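Local coordinates for nuclear hormone receptor FTZ-F1 (Drosophila melanogaster, PDB 2XHS), which probably acts as a transcription factor of the NR5A nuclear receptor group, its ligand-binding domain forming a complex with a Fushi tarazu peptide, at residues Val45-Phe48 against Glu49-Cys52. Sequence-based numbering, arbitrary orientation.
Sequences VDLF and ELMC
The ring of Phe48 meets the sulfur of Cys52, one helical turn further on, obliquely: SG lies 4.4 Å from the ring centroid, 31° off the ring normal, in a Cys sulfur-aromatic contact. The methyl end of the selenomethionine Met51 also comes in at a slant, its CE 4.3 Å from Phe48 CE1. With CG anti to the backbone N (chi1 178°), the Phe48 ring is carried forward along the helix, bringing CE2 and CZ next to the sulfur. Lys223 adds a cation-pi contact to this ring, and Ser228 touches it too. Without the ring, as with an alanine here, Cys52 SG would probably lose its aromatic partner, Met51 CE its contact with this ring and Lys223 its cation-pi partner. Leu47 CD2 comes within 4.4 Å of Leu50 CD1, and Leu50 packs onward against helix 24-39. The carboxylates of Asp46 and Glu49 lie near each other, though their placement is uncertain. Backbone bonds run from Leu50 N to Asp46 O (3.1 Å), Met51 N to Leu47 O and Cys52 N to Phe48 O. Asp46 is the N-cap; its OD2 accepts a weak bond from Glu49 N, doubtful in detail because OD2 sits too close to a neighbouring atom in the model. The whole is a capped first turn of an alpha-helix, opening helix 47-67 in the mostly helical ligand-binding domain of a nuclear receptor.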
loop_
_atom_site.group_PDB
_atom_site.type_symbol
_atom_site.label_atom_id
_atom_site.label_comp_id
_atom_site.label_asym_id
_atom_site.label_seq_id
_atom_site.Cartn_x
_atom_site.Cartn_y
_atom_site.Cartn_z
ATOM N N VAL A 45 14.845 -21.561 -5.052
ATOM C CA VAL A 45 15.021 -20.144 -5.071
ATOM C C VAL A 45 15.015 -19.702 -3.649
ATOM O O VAL A 45 14.579 -20.434 -2.804
ATOM C CB VAL A 45 13.882 -19.522 -5.814
ATOM C CG1 VAL A 45 14.162 -18.106 -6.097
ATOM C CG2 VAL A 45 13.714 -20.223 -7.100
ATOM N N ASP A 46 15.517 -18.512 -3.377
ATOM C CA ASP A 46 15.538 -18.022 -2.029
ATOM C C ASP A 46 14.245 -17.332 -1.899
ATOM O O ASP A 46 13.980 -16.383 -2.583
ATOM C CB ASP A 46 16.654 -17.024 -1.834
ATOM C CG ASP A 46 16.857 -16.660 -0.393
ATOM O OD1 ASP A 46 16.828 -17.539 0.461
ATOM O OD2 ASP A 46 17.067 -15.494 -0.095
ATOM N N LEU A 47 13.412 -17.858 -1.036
ATOM C CA LEU A 47 12.099 -17.325 -0.861
ATOM C C LEU A 47 12.120 -15.937 -0.319
ATOM O O LEU A 47 11.284 -15.152 -0.664
ATOM C CB LEU A 47 11.249 -18.254 -0.033
ATOM C CG LEU A 47 10.971 -19.542 -0.781
ATOM C CD1 LEU A 47 10.202 -20.458 0.070
ATOM C CD2 LEU A 47 10.210 -19.249 -1.997
ATOM N N PHE A 48 13.051 -15.636 0.559
ATOM C CA PHE A 48 13.116 -14.307 1.083
ATOM C C PHE A 48 13.449 -13.358 -0.004
ATOM O O PHE A 48 12.892 -12.316 -0.094
ATOM C CB PHE A 48 14.116 -14.207 2.200
ATOM C CG PHE A 48 14.259 -12.833 2.740
ATOM C CD1 PHE A 48 13.408 -12.361 3.673
ATOM C CD2 PHE A 48 15.232 -12.013 2.286
ATOM C CE1 PHE A 48 13.528 -11.147 4.126
ATOM C CE2 PHE A 48 15.346 -10.788 2.760
ATOM C CZ PHE A 48 14.498 -10.357 3.678
ATOM N N GLU A 49 14.365 -13.721 -0.858
ATOM C CA GLU A 49 14.732 -12.828 -1.920
ATOM C C GLU A 49 13.585 -12.542 -2.822
ATOM O O GLU A 49 13.478 -11.464 -3.334
ATOM C CB GLU A 49 15.805 -13.443 -2.780
ATOM C CG GLU A 49 17.144 -13.522 -2.174
ATOM C CD GLU A 49 18.201 -13.445 -3.197
ATOM O OE1 GLU A 49 17.908 -13.707 -4.352
ATOM O OE2 GLU A 49 19.335 -13.139 -2.859
ATOM N N LEU A 50 12.764 -13.542 -3.061
ATOM C CA LEU A 50 11.621 -13.434 -3.935
ATOM C C LEU A 50 10.615 -12.467 -3.404
ATOM O O LEU A 50 10.086 -11.663 -4.112
ATOM C CB LEU A 50 10.978 -14.787 -4.061
ATOM C CG LEU A 50 10.521 -15.289 -5.418
ATOM C CD1 LEU A 50 9.573 -16.396 -5.231
ATOM C CD2 LEU A 50 9.893 -14.223 -6.203
HETATM N N MSE A 51 10.388 -12.523 -2.120
HETATM C CA MSE A 51 9.428 -11.668 -1.521
HETATM C C MSE A 51 9.855 -10.269 -1.765
HETATM O O MSE A 51 9.059 -9.425 -2.013
HETATM C CB MSE A 51 9.377 -11.929 -0.039
HETATM C CG MSE A 51 8.310 -11.194 0.644
HETATM SE SE MSE A 51 8.649 -11.108 2.419
HETATM C CE MSE A 51 9.885 -9.728 2.399
ATOM N N CYS A 52 11.142 -10.033 -1.671
ATOM C CA CYS A 52 11.731 -8.740 -1.906
ATOM C C CYS A 52 11.561 -8.303 -3.316
ATOM O O CYS A 52 11.461 -7.137 -3.587
ATOM C CB CYS A 52 13.186 -8.723 -1.533
ATOM S SG CYS A 52 13.493 -8.589 0.162
#